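Local coordinates for protein putative ABC transporter subunit, substrate-binding component (Rhodopseudomonas palustris, PDB 4EVQ) that binds 4-hydroxybenzoate and probably delivers such benzoate derivatives to an ABC transporter as its solute-binding component, at residues P108-N113 and W294-L299; A97-A102 and P126-T131; L42-Q47 and I56-V61; F333-S336 and N340-Q343; T75-S80 and D84-T89. One frame throughout, in Å; residues are numbered along the deposited sequence. Where two conformers were deposited one is given.

In the fold
Interactions 1, 2, 3 and 5 join helices to strands of one mixed sheet. Interactions 1 and 3 lie on one side of it, where helices 288-306 and 30-46 meet; interactions 2 and 5 lie on the other, under helices 92-105 and 67-80. Strand 109-111 of interaction 1 runs between those of interactions 5 and 2 and is hydrogen-bonded to both. Interactions 1, 2 and 5 are buried and interaction 3 partly so; all four rest on aliphatic or aromatic side chains, and interaction 2 adds a hydrogen bond from an asparagine amide to a helix carbonyl. Interaction 4, partly exposed and outside that sheet, relies instead on backbone bonds and a water, and R130 ties it to interaction 2.

Interaction 1: P108-N113 and W294-L299; sequences PTIVPN and WDAGQL. With PHB (p-hydroxybenzoic acid), chain H.
I110 meets the helix with both of its branches, and A296 and L299 receive them. CG2 rests 3.8 Å from A296 CB, methyl against methyl. The longer branch passes alongside, bringing CD1 3.8 Å from A296 O and then to a looser approach of 4.4 Å to L299 CD2. A chi1 of -52° sets CG2 anti to the backbone N and CG1 anti to the carbonyl carbon, which spreads the two branches over the helix surface. The residue types suit the place: alanine has a short side chain that lets helix and strand come close, and the branched isoleucine fills the space between them with carbon alone. No hydrogen bond crosses between the segments.

One layer out, D295 and Q298 sit a turn apart on the helix, and Q298 NE2 gives D295 OD1 a bond of 2.9 Å that runs nearly along the axis of the carboxylate C-O. The other oxygen, OD2, takes a salt bridge from R330 and a hydrogen bond from S328. Two residues past the strand's end, N113 enters the ligand pocket, its ND2 lying over the ring of p-hydroxybenzoic acid, 3.4 Å from C6. Its amide is fixed from both ends, ND2 by V90 O and OD1 by Q292 NE2, so this helix also helps to position a pocket residue.

Strand 109-111 is bonded to strands 85-88 and 128-130 on its two sides; helix 288-306 covers its I110 side, while T109 and V111 lie against helix 92-105.

Interaction 2: A97-A102 and P126-T131; sequences AMVKIA and PNVFRT
V99 on the helix and V128 on the strand mark the closest approach of the two backbones, their CA atoms 7.5 Å apart, the spacing of a helix laid on a sheet. Between them the valines meet at a slant. V99 presents a single methyl, CG1, which lies 4.1 Å from V128 CG1 and almost as near to CG2, so that it sits against the fork of the other side chain. V128 has its CG1 anti to the backbone N (chi1 173°), which turns both methyls to the helix. Valine suits both places, being short, branched and wholly apolar in a buried layer.

The polar half of the contact belongs to N127. Its chi1 of 64° swings the amide up toward the last turns of the helix, where ND2 donates to A102 O at 2.9 Å. The donor stands well above the plane of that carbonyl, although the oxygen lies close to the plane of the asparagine amide itself. ND2 also donates to I107 O, just past the helix end, so two main-chain oxygens share one amide nitrogen. With an alanine here, A102 O and I107 O would probably be left without this common donor, and the helix end would be less firmly tied to the strand.

Strand 85-88, helix 92-105 and strand 109-111 form a beta-alpha-beta unit in which the two strands are parallel neighbours, and V128 continues the floor under that helix onto strand 128-130, at the sheet's border. This layering of helices on a parallel core is the Rossmann-like build of periplasmic binding protein lobes.

Interaction 3: L42-Q47 and I56-V61; sequences LYVQSQ and ISFVKV
A chi1 of 168° puts CG1 of V44 anti to its backbone N and CG2 anti to its carbonyl carbon, so the two methyls diverge, one to I56 and one to F58. F58 in turn has chi1 -71°, which sends its ring off the strand to meet V44 coming from the opposite direction. The touch is at the ring edge: V44 CG2 lies near the ring plane, 4.0 Å from CZ. V44 CG1 makes a looser contact, 4.3 Å from I56 CG1. One face of the same ring is already occupied, since I56 CG2 stands over its centre 3.7 Å above the plane. Held by a methyl on a face and another at its edge, the phenyl is hemmed in on two sides.

Helix 30-46 here lies on strand 54-62, the chain having passed from one to the other through the short strand 50-51, whose L51 also touches V44 and I56. This is one of the helix-on-sheet layers of the alpha/beta lobe, and I56 and F58, two apart on the strand, show their side chains to the same helix. A beta-branched valine suits this spot because it is broad at its base and puts carbon within reach of both.

The helix finishes close by. S46 OG donates to Y43 O at 2.7 Å, in the carbonyl plane and on a lone pair, and Q47 N reaches the same oxygen. Q47 NE2 then bonds to S46 OG at 3.2 Å. A neighbouring face of the helix carries Y43, which meets W294 edge to face and bonds D301 through OH.

Interaction 4: F333-S336 and N340-Q343; sequences FKLS and NPVQ
V342, K334 and N340 lose the most surface here, with S336 close behind. V342 spreads its methyls along the facing segment: CG1 lies 3.8 Å from K334 CE, and CG2 lies 3.6 Å from S336 N. K334, extended beyond CG, thus lays its aliphatic chain obliquely across a valine, a good use of a lysine at the surface. Beneath the side chains, V342 N donates to K334 O at 2.8 Å, an almost straight bond.

N340 is gripped mainly through its backbone. Its oxygen accepts from S336 N at 2.8 Å, and its N-H goes to S336 OG at 3.2 Å, while its side-chain OD1 belongs to R130 NE. The chi1 of S336, 69°, brings OG round to that N-H. Were an alanine to stand in its place, N340 N would probably lose its acceptor and the turn between the segments would be held less firmly.

L335 and P341 face each other as a non-hydrogen-bonded pair, which suits proline, having no N-H to offer. The P341 ring also packs on F333, CG lying 4.0 Å from CE2. Where the segments part, a water bridges K334 N and V342 O. The whole is a single antiparallel bridge closing a short turn, on the stretch that leads from strand 331-334 to strand 345-351 of the second sheet, consistent with one of the interlobe crossings of type I periplasmic binding proteins.

Interaction 5: T75-S80 and D84-T89; sequences TKLIQS and DVLIGT. With SO4 (sulfate ion), chain C.
No flat group takes part where L77 and I78 of the helix meet L86 of the strand, so there is no face or edge to cover: the contact is made by methyl groups alone. L77 and L86 cross at about a right angle, CD1 against CD1 at 3.6 Å, a close approach for two methyls. The other branch of L86 serves I78, with CD2 4.4 Å from I78 CD1. L86 carries its CG anti to the backbone N (chi1 176°), which lifts the forked end off the strand so that each methyl can address a different helix residue. Leucine suits such a place, its branch point standing one carbon further out than that of valine.

Around this point the layer goes on in carbon. L77 also touches V59 and V61 of strand 54-62 and L22 of strand 17-23, while I78 reaches I101 of helix 92-105. Helix 67-80 follows strand 54-62 and precedes strand 85-88, passing over strand 17-23 between them, so it is the helix of a beta-alpha-beta crossover in the Rossmann-like lobe.

On the outer side K76 is bent at chi4 (64°) and its NZ donates to O4 of a sulfate at 2.8 Å. The ion probably comes from the crystallisation liquor. NZ is also paired with E81, so its charge is probably well compensated.

The inner half therefore depends on close fit and the exclusion of water, without directional bonds, whereas the charge of K76 stays on the outer side of the helix.

Interaction 1: P108-N113 and W294-L299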
# COMPACT_ATOMS: atom_id res chain seq x y z
N PRO A 108 12.46 11.08 -11.57
CA PRO A 108 11.02 10.90 -11.20
C PRO A 108 10.86 9.57 -10.50
O PRO A 108 11.31 8.53 -10.98
CB PRO A 108 10.32 10.90 -12.56
CG PRO A 108 11.26 11.76 -13.47
CD PRO A 108 12.64 11.33 -13.02
N THR A 109 10.22 9.63 -9.34
CA THR A 109 10.12 8.49 -8.41
C THR A 109 8.69 8.32 -7.95
O THR A 109 8.09 9.25 -7.41
CB THR A 109 11.04 8.73 -7.21
OG1 THR A 109 12.38 8.84 -7.67
CG2 THR A 109 10.96 7.58 -6.21
N ILE A 110 8.16 7.12 -8.11
CA ILE A 110 6.81 6.80 -7.66
C ILE A 110 6.86 5.60 -6.70
O ILE A 110 7.37 4.56 -7.05
CB ILE A 110 5.87 6.49 -8.87
CG1 ILE A 110 5.94 7.61 -9.91
CG2 ILE A 110 4.48 6.16 -8.39
CD1 ILE A 110 5.30 7.22 -11.24
N VAL A 111 6.33 5.81 -5.51
CA VAL A 111 6.22 4.75 -4.49
C VAL A 111 4.87 4.11 -4.64
O VAL A 111 3.85 4.76 -4.41
CB VAL A 111 6.41 5.35 -3.11
CG1 VAL A 111 6.24 4.28 -2.03
CG2 VAL A 111 7.74 6.02 -2.98
N PRO A 112 4.82 2.82 -4.97
CA PRO A 112 3.55 2.16 -5.32
C PRO A 112 2.99 1.32 -4.16
O PRO A 112 2.05 0.57 -4.36
CB PRO A 112 3.95 1.26 -6.49
CG PRO A 112 5.27 0.77 -6.09
CD PRO A 112 5.93 1.95 -5.40
N ASN A 113 3.63 1.36 -3.01
CA ASN A 113 3.03 0.73 -1.83
C ASN A 113 3.54 1.29 -0.50
O ASN A 113 2.74 1.77 0.31
CB ASN A 113 3.23 -0.80 -1.77
CG ASN A 113 2.48 -1.38 -0.58
OD1 ASN A 113 1.25 -1.42 -0.60
ND2 ASN A 113 3.21 -1.74 0.49
N TRP A 294 -1.18 -0.14 -11.15
CA TRP A 294 -1.91 0.44 -12.26
C TRP A 294 -1.90 1.95 -12.21
O TRP A 294 -1.66 2.64 -13.23
CB TRP A 294 -3.33 -0.10 -12.19
CG TRP A 294 -4.33 0.44 -13.19
CD1 TRP A 294 -5.17 1.50 -12.99
CD2 TRP A 294 -4.69 -0.13 -14.46
NE1 TRP A 294 -6.00 1.64 -14.07
CE2 TRP A 294 -5.74 0.65 -14.98
CE3 TRP A 294 -4.22 -1.20 -15.20
CZ2 TRP A 294 -6.33 0.41 -16.24
CZ3 TRP A 294 -4.83 -1.48 -16.43
CH2 TRP A 294 -5.87 -0.68 -16.93
N ASP A 295 -2.15 2.51 -11.04
CA ASP A 295 -2.19 3.95 -10.92
C ASP A 295 -0.83 4.60 -10.98
O ASP A 295 -0.73 5.78 -11.38
CB ASP A 295 -2.93 4.38 -9.64
CG ASP A 295 -4.43 4.13 -9.74
OD1 ASP A 295 -4.99 4.15 -10.87
OD2 ASP A 295 -5.09 3.95 -8.68
N ALA A 296 0.22 3.89 -10.60
CA ALA A 296 1.58 4.37 -10.87
C ALA A 296 1.74 4.50 -12.37
O ALA A 296 2.32 5.50 -12.82
CB ALA A 296 2.61 3.42 -10.28
N GLY A 297 1.21 3.56 -13.15
CA GLY A 297 1.22 3.65 -14.61
C GLY A 297 0.44 4.85 -15.08
O GLY A 297 0.95 5.60 -15.92
N GLN A 298 -0.75 5.09 -14.56
CA GLN A 298 -1.49 6.29 -14.98
C GLN A 298 -0.78 7.59 -14.62
O GLN A 298 -0.81 8.58 -15.40
CB GLN A 298 -2.88 6.29 -14.35
CG GLN A 298 -3.73 5.08 -14.64
CD GLN A 298 -5.21 5.43 -14.56
OE1 GLN A 298 -5.78 6.02 -15.49
NE2 GLN A 298 -5.84 5.07 -13.46
N LEU A 299 -0.16 7.65 -13.46
CA LEU A 299 0.52 8.86 -13.04
C LEU A 299 1.73 9.10 -13.94
O LEU A 299 1.98 10.25 -14.38
CB LEU A 299 0.94 8.71 -11.58
CG LEU A 299 1.56 9.94 -10.95
CD1 LEU A 299 0.58 11.13 -10.94
CD2 LEU A 299 2.09 9.66 -9.55
C1' PHB H . 5.09 -1.39 4.23
O1' PHB H . 6.14 -1.90 4.67
O2' PHB H . 4.95 -0.11 4.08
C1 PHB H . 3.92 -2.21 3.84
C2 PHB H . 4.12 -3.54 3.47
C3 PHB H . 3.03 -4.32 3.12
C4 PHB H . 1.78 -3.79 3.16
C5 PHB H . 1.56 -2.47 3.49
C6 PHB H . 2.64 -1.71 3.84
O4 PHB H . 0.71 -4.53 2.82

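Interaction 2: A97-A102 and P126-T131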
# COMPACT_ATOMS: atom_id res chain seq x y z
N ALA A 97 15.01 4.26 2.52
CA ALA A 97 16.39 4.36 2.07
C ALA A 97 16.44 4.69 0.59
O ALA A 97 17.32 5.46 0.15
CB ALA A 97 17.07 3.02 2.35
N MSE A 98 15.52 4.16 -0.17
CA MSE A 98 15.45 4.44 -1.61
C MSE A 98 15.12 5.90 -1.83
O MSE A 98 15.78 6.56 -2.64
CB MSE A 98 14.37 3.55 -2.26
CG MSE A 98 14.28 3.65 -3.75
SE MSE A 98 12.56 3.09 -4.49
CE MSE A 98 11.62 4.72 -4.06
N VAL A 99 14.11 6.41 -1.16
CA VAL A 99 13.69 7.79 -1.34
C VAL A 99 14.77 8.76 -0.87
O VAL A 99 14.94 9.81 -1.48
CB VAL A 99 12.37 8.05 -0.60
CG1 VAL A 99 12.06 9.55 -0.53
CG2 VAL A 99 11.26 7.32 -1.28
N LYS A 100 15.55 8.39 0.14
CA LYS A 100 16.60 9.27 0.61
C LYS A 100 17.57 9.58 -0.52
O LYS A 100 18.05 10.71 -0.67
CB LYS A 100 17.34 8.66 1.80
CG LYS A 100 18.42 9.51 2.37
CD LYS A 100 19.00 8.90 3.67
CE LYS A 100 20.10 9.83 4.26
NZ LYS A 100 20.58 9.31 5.57
N ILE A 101 17.93 8.59 -1.32
CA ILE A 101 18.78 8.80 -2.50
C ILE A 101 18.04 9.46 -3.63
O ILE A 101 18.53 10.40 -4.25
CB ILE A 101 19.27 7.41 -2.98
CG1 ILE A 101 20.16 6.78 -1.91
CG2 ILE A 101 20.01 7.51 -4.31
CD1 ILE A 101 20.39 5.34 -2.10
N ALA A 102 16.86 8.98 -3.96
CA ALA A 102 16.14 9.49 -5.09
C ALA A 102 15.81 10.96 -4.95
O ALA A 102 15.88 11.69 -5.95
CB ALA A 102 14.86 8.66 -5.34
N PRO A 126 10.12 17.38 -4.78
CA PRO A 126 9.37 17.65 -6.01
C PRO A 126 9.30 16.46 -6.95
O PRO A 126 8.40 16.40 -7.77
CB PRO A 126 10.18 18.77 -6.68
CG PRO A 126 10.82 19.45 -5.56
CD PRO A 126 11.16 18.38 -4.53
N ASN A 127 10.24 15.51 -6.84
CA ASN A 127 10.28 14.34 -7.70
C ASN A 127 9.76 13.04 -7.09
O ASN A 127 9.91 12.01 -7.69
CB ASN A 127 11.71 14.08 -8.14
CG ASN A 127 12.65 13.75 -7.00
OD1 ASN A 127 12.68 14.41 -5.98
ND2 ASN A 127 13.46 12.71 -7.20
N VAL A 128 9.22 13.10 -5.88
CA VAL A 128 8.77 11.90 -5.17
C VAL A 128 7.28 11.93 -5.01
O VAL A 128 6.71 12.88 -4.49
CB VAL A 128 9.49 11.82 -3.81
CG1 VAL A 128 8.92 10.65 -2.94
CG2 VAL A 128 10.98 11.64 -3.98
N PHE A 129 6.64 10.86 -5.48
CA PHE A 129 5.19 10.71 -5.50
C PHE A 129 4.81 9.38 -4.89
O PHE A 129 5.59 8.44 -4.98
CB PHE A 129 4.71 10.77 -6.96
CG PHE A 129 5.06 12.06 -7.62
CD1 PHE A 129 4.23 13.12 -7.52
CD2 PHE A 129 6.25 12.20 -8.28
CE1 PHE A 129 4.58 14.34 -8.08
CE2 PHE A 129 6.58 13.46 -8.85
CZ PHE A 129 5.74 14.48 -8.73
N ARG A 130 3.61 9.29 -4.38
CA ARG A 130 3.11 8.01 -3.83
C ARG A 130 1.73 7.76 -4.40
O ARG A 130 0.88 8.64 -4.39
CB ARG A 130 3.11 8.06 -2.31
CG ARG A 130 2.60 6.81 -1.62
CD ARG A 130 3.30 6.48 -0.33
NE ARG A 130 3.19 7.53 0.67
CZ ARG A 130 3.88 7.52 1.81
NH1 ARG A 130 4.71 6.51 2.06
NH2 ARG A 130 3.74 8.49 2.71
N THR A 131 1.48 6.51 -4.84
CA THR A 131 0.19 6.13 -5.33
C THR A 131 -0.61 5.22 -4.36
O THR A 131 -1.71 4.78 -4.71
CB THR A 131 0.22 5.46 -6.68
OG1 THR A 131 0.99 4.24 -6.60
CG2 THR A 131 0.81 6.37 -7.76

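Interaction 3: L42-Q47 and I56-V61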
# COMPACT_ATOMS: atom_id res chain seq x y z
N LEU A 42 -0.14 -4.27 -16.96
CA LEU A 42 -1.47 -4.26 -17.58
C LEU A 42 -1.82 -2.87 -18.05
O LEU A 42 -2.42 -2.68 -19.13
CB LEU A 42 -2.52 -4.79 -16.57
CG LEU A 42 -3.87 -5.18 -17.19
CD1 LEU A 42 -3.75 -6.44 -18.08
CD2 LEU A 42 -4.93 -5.34 -16.07
N TYR A 43 -1.51 -1.87 -17.25
CA TYR A 43 -1.79 -0.50 -17.72
C TYR A 43 -1.03 -0.18 -18.97
O TYR A 43 -1.60 0.38 -19.91
CB TYR A 43 -1.46 0.55 -16.65
CG TYR A 43 -1.81 1.91 -17.17
CD1 TYR A 43 -3.12 2.29 -17.32
CD2 TYR A 43 -0.82 2.77 -17.60
CE1 TYR A 43 -3.46 3.51 -17.87
CE2 TYR A 43 -1.14 4.00 -18.16
CZ TYR A 43 -2.46 4.37 -18.28
OH TYR A 43 -2.81 5.59 -18.81
N VAL A 44 0.26 -0.49 -18.99
CA VAL A 44 1.05 -0.22 -20.21
C VAL A 44 0.42 -0.95 -21.40
O VAL A 44 0.32 -0.38 -22.48
CB VAL A 44 2.51 -0.61 -20.01
CG1 VAL A 44 3.27 -0.61 -21.33
CG2 VAL A 44 3.19 0.35 -18.98
N GLN A 45 0.01 -2.19 -21.23
CA GLN A 45 -0.65 -2.93 -22.31
C GLN A 45 -1.94 -2.27 -22.74
O GLN A 45 -2.23 -2.21 -23.94
CB GLN A 45 -0.90 -4.36 -21.86
CG GLN A 45 -1.64 -5.26 -22.85
CD GLN A 45 -1.74 -6.70 -22.34
OE1 GLN A 45 -2.46 -7.01 -21.38
NE2 GLN A 45 -0.98 -7.59 -22.97
N SER A 46 -2.70 -1.72 -21.79
CA SER A 46 -3.95 -1.07 -22.11
C SER A 46 -3.72 0.15 -23.00
O SER A 46 -4.62 0.55 -23.71
CB SER A 46 -4.72 -0.67 -20.84
OG SER A 46 -4.24 0.54 -20.26
N GLN A 47 -2.52 0.74 -22.91
CA GLN A 47 -2.15 1.88 -23.76
C GLN A 47 -1.32 1.46 -24.97
O GLN A 47 -0.57 2.28 -25.52
CB GLN A 47 -1.37 2.90 -22.92
CG GLN A 47 -2.11 3.36 -21.66
CD GLN A 47 -3.43 4.04 -21.98
OE1 GLN A 47 -3.46 5.05 -22.70
NE2 GLN A 47 -4.53 3.51 -21.46
N ILE A 56 8.28 1.13 -23.40
CA ILE A 56 8.71 1.00 -22.02
C ILE A 56 9.53 -0.26 -21.84
O ILE A 56 9.17 -1.33 -22.33
CB ILE A 56 7.50 0.91 -21.05
CG1 ILE A 56 6.55 2.11 -21.22
CG2 ILE A 56 7.96 0.71 -19.58
CD1 ILE A 56 7.14 3.45 -20.89
N SER A 57 10.66 -0.11 -21.17
CA SER A 57 11.44 -1.27 -20.76
C SER A 57 11.53 -1.26 -19.23
O SER A 57 12.04 -0.32 -18.64
CB SER A 57 12.84 -1.17 -21.37
OG SER A 57 13.71 -2.10 -20.75
N PHE A 58 11.07 -2.33 -18.59
CA PHE A 58 11.11 -2.43 -17.14
C PHE A 58 12.38 -3.15 -16.72
O PHE A 58 12.66 -4.26 -17.18
CB PHE A 58 9.90 -3.19 -16.58
CG PHE A 58 8.60 -2.41 -16.66
CD1 PHE A 58 8.40 -1.27 -15.90
CD2 PHE A 58 7.57 -2.84 -17.48
CE1 PHE A 58 7.23 -0.56 -15.97
CE2 PHE A 58 6.38 -2.11 -17.56
CZ PHE A 58 6.21 -1.00 -16.79
N VAL A 59 13.14 -2.51 -15.86
CA VAL A 59 14.34 -3.09 -15.30
C VAL A 59 13.98 -3.50 -13.90
O VAL A 59 13.86 -2.64 -13.00
CB VAL A 59 15.49 -2.09 -15.31
CG1 VAL A 59 16.72 -2.75 -14.75
CG2 VAL A 59 15.71 -1.55 -16.75
N LYS A 60 13.82 -4.80 -13.66
CA LYS A 60 13.24 -5.28 -12.41
C LYS A 60 14.33 -5.74 -11.44
O LYS A 60 15.03 -6.73 -11.71
CB LYS A 60 12.29 -6.42 -12.73
CG LYS A 60 11.18 -6.04 -13.69
CD LYS A 60 10.33 -7.23 -14.09
CE LYS A 60 9.15 -6.79 -14.93
NZ LYS A 60 8.31 -7.97 -15.31
N VAL A 61 14.45 -5.07 -10.31
CA VAL A 61 15.48 -5.35 -9.32
C VAL A 61 14.77 -5.82 -8.07
O VAL A 61 13.89 -5.15 -7.53
CB VAL A 61 16.33 -4.10 -9.04
CG1 VAL A 61 17.32 -4.32 -7.92
CG2 VAL A 61 17.04 -3.64 -10.34

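Interaction 4: F333-S336 and N340-Q343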
# COMPACT_ATOMS: atom_id res chain seq x y z
N PHE A 333 -8.54 10.07 -8.55
CA PHE A 333 -7.25 10.07 -7.94
C PHE A 333 -6.74 11.49 -7.95
O PHE A 333 -6.79 12.15 -8.97
CB PHE A 333 -6.30 9.16 -8.70
CG PHE A 333 -4.94 9.02 -8.05
CD1 PHE A 333 -3.96 9.93 -8.38
CD2 PHE A 333 -4.64 8.01 -7.15
CE1 PHE A 333 -2.70 9.87 -7.82
CE2 PHE A 333 -3.39 7.94 -6.56
CZ PHE A 333 -2.40 8.86 -6.92
N LYS A 334 -6.21 11.93 -6.82
CA LYS A 334 -5.51 13.23 -6.74
C LYS A 334 -4.51 13.24 -5.60
O LYS A 334 -4.57 12.44 -4.65
CB LYS A 334 -6.49 14.39 -6.62
CG LYS A 334 -7.15 14.50 -5.28
CD LYS A 334 -8.32 15.50 -5.27
CE LYS A 334 -9.14 15.29 -4.03
NZ LYS A 334 -10.29 16.26 -4.03
N LEU A 335 -3.52 14.10 -5.72
CA LEU A 335 -2.44 14.18 -4.77
C LEU A 335 -2.53 15.42 -3.91
O LEU A 335 -2.93 16.51 -4.38
CB LEU A 335 -1.09 14.17 -5.49
CG LEU A 335 -0.76 12.91 -6.27
CD1 LEU A 335 0.51 13.12 -7.04
CD2 LEU A 335 -0.61 11.68 -5.37
N SER A 336 -2.11 15.30 -2.66
CA SER A 336 -1.96 16.46 -1.79
C SER A 336 -0.73 17.25 -2.22
O SER A 336 0.03 16.80 -3.07
CB SER A 336 -1.79 15.99 -0.35
OG SER A 336 -0.50 15.35 -0.22
N ASN A 340 0.98 12.84 -1.63
CA ASN A 340 0.34 11.60 -1.15
C ASN A 340 -1.08 11.56 -1.69
O ASN A 340 -1.72 12.62 -1.85
CB ASN A 340 0.30 11.61 0.38
CG ASN A 340 0.16 10.24 0.96
OD1 ASN A 340 0.93 9.36 0.65
ND2 ASN A 340 -0.83 10.07 1.80
N PRO A 341 -1.68 10.38 -1.95
CA PRO A 341 -3.05 10.38 -2.42
C PRO A 341 -4.05 10.97 -1.44
O PRO A 341 -3.90 10.81 -0.23
CB PRO A 341 -3.37 8.89 -2.66
CG PRO A 341 -2.00 8.28 -2.87
CD PRO A 341 -1.12 9.00 -1.93
N VAL A 342 -5.05 11.67 -1.97
CA VAL A 342 -6.21 12.12 -1.20
C VAL A 342 -7.35 11.28 -1.68
O VAL A 342 -7.72 11.36 -2.86
CB VAL A 342 -6.43 13.62 -1.44
CG1 VAL A 342 -7.67 14.11 -0.70
CG2 VAL A 342 -5.20 14.35 -0.99
N GLN A 343 -7.88 10.43 -0.80
CA GLN A 343 -8.78 9.39 -1.24
C GLN A 343 -9.67 8.91 -0.10
O GLN A 343 -9.31 9.05 1.06
CB GLN A 343 -7.95 8.23 -1.80
CG GLN A 343 -7.17 7.50 -0.68
CD GLN A 343 -6.11 6.56 -1.21
OE1 GLN A 343 -6.25 6.02 -2.29
NE2 GLN A 343 -5.06 6.40 -0.46
O HOH W 1 -6.42 9.93 -4.77

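Interaction 5: T75-S80 and D84-T89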
# COMPACT_ATOMS: atom_id res chain seq x y z
N THR A 75 21.14 2.66 -5.95
CA THR A 75 22.25 3.21 -6.70
C THR A 75 22.45 2.46 -8.02
O THR A 75 22.67 3.12 -9.05
CB THR A 75 23.51 3.20 -5.84
OG1 THR A 75 23.27 4.04 -4.70
CG2 THR A 75 24.71 3.74 -6.62
N LYS A 76 22.38 1.13 -8.01
CA LYS A 76 22.46 0.34 -9.27
C LYS A 76 21.41 0.84 -10.28
O LYS A 76 21.71 1.06 -11.45
CB LYS A 76 22.27 -1.17 -9.03
CG LYS A 76 21.98 -2.04 -10.32
CD LYS A 76 21.64 -3.55 -9.98
CE LYS A 76 21.34 -4.35 -11.22
NZ LYS A 76 22.51 -4.49 -12.19
N LEU A 77 20.19 1.05 -9.84
CA LEU A 77 19.13 1.42 -10.75
C LEU A 77 19.33 2.82 -11.30
O LEU A 77 19.12 3.04 -12.49
CB LEU A 77 17.76 1.39 -10.07
CG LEU A 77 17.09 0.05 -10.11
CD1 LEU A 77 15.79 0.13 -9.34
CD2 LEU A 77 16.83 -0.40 -11.53
N ILE A 78 19.71 3.77 -10.44
CA ILE A 78 19.85 5.15 -10.88
C ILE A 78 21.12 5.34 -11.69
O ILE A 78 21.09 5.98 -12.74
CB ILE A 78 19.80 6.13 -9.67
CG1 ILE A 78 18.43 6.08 -8.97
CG2 ILE A 78 20.15 7.59 -10.11
CD1 ILE A 78 18.39 6.90 -7.67
N GLN A 79 22.24 4.79 -11.20
CA GLN A 79 23.54 5.04 -11.82
C GLN A 79 23.87 3.99 -12.88
O GLN A 79 24.02 4.32 -14.05
CB GLN A 79 24.64 5.10 -10.76
CG GLN A 79 24.25 5.81 -9.47
CD GLN A 79 24.45 7.30 -9.44
OE1 GLN A 79 23.86 8.06 -10.22
NE2 GLN A 79 25.28 7.74 -8.50
N SER A 80 23.97 2.72 -12.50
CA SER A 80 24.46 1.70 -13.44
C SER A 80 23.48 1.40 -14.58
O SER A 80 23.86 1.24 -15.74
CB SER A 80 24.76 0.41 -12.67
OG SER A 80 25.54 0.70 -11.52
N ASP A 84 15.34 5.97 -16.26
CA ASP A 84 14.73 7.26 -16.51
C ASP A 84 13.71 7.63 -15.44
O ASP A 84 13.42 8.79 -15.18
CB ASP A 84 14.02 7.26 -17.88
CG ASP A 84 15.00 7.11 -19.04
OD1 ASP A 84 15.94 7.94 -19.15
OD2 ASP A 84 14.81 6.15 -19.83
N VAL A 85 13.13 6.59 -14.84
CA VAL A 85 12.09 6.71 -13.80
C VAL A 85 12.32 5.58 -12.84
O VAL A 85 12.79 4.52 -13.25
CB VAL A 85 10.66 6.55 -14.42
CG1 VAL A 85 9.54 6.56 -13.34
CG2 VAL A 85 10.41 7.68 -15.48
N LEU A 86 12.03 5.83 -11.57
CA LEU A 86 12.16 4.83 -10.51
C LEU A 86 10.82 4.57 -9.84
O LEU A 86 10.13 5.51 -9.45
CB LEU A 86 13.15 5.32 -9.46
CG LEU A 86 13.38 4.49 -8.21
CD1 LEU A 86 13.99 3.15 -8.56
CD2 LEU A 86 14.31 5.26 -7.29
N ILE A 87 10.43 3.31 -9.81
CA ILE A 87 9.17 2.90 -9.15
C ILE A 87 9.49 1.84 -8.10
O ILE A 87 10.00 0.77 -8.42
CB ILE A 87 8.11 2.41 -10.16
CG1 ILE A 87 7.81 3.51 -11.18
CG2 ILE A 87 6.84 1.92 -9.43
CD1 ILE A 87 6.84 3.10 -12.24
N GLY A 88 9.21 2.14 -6.84
CA GLY A 88 9.39 1.17 -5.77
C GLY A 88 9.14 1.84 -4.45
O GLY A 88 8.99 3.08 -4.38
N THR A 89 8.95 1.09 -3.36
CA THR A 89 8.86 -0.34 -3.28
C THR A 89 7.73 -0.72 -2.31
O THR A 89 6.86 0.13 -2.02
CB THR A 89 10.20 -0.92 -2.88
OG1 THR A 89 10.11 -2.37 -2.83
CG2 THR A 89 10.66 -0.41 -1.52
S SO4 C . 21.52 -6.38 -15.66
O1 SO4 C . 20.94 -7.74 -15.78
O2 SO4 C . 22.82 -6.19 -16.33
O3 SO4 C . 20.61 -5.28 -15.97
O4 SO4 C . 21.78 -6.33 -14.24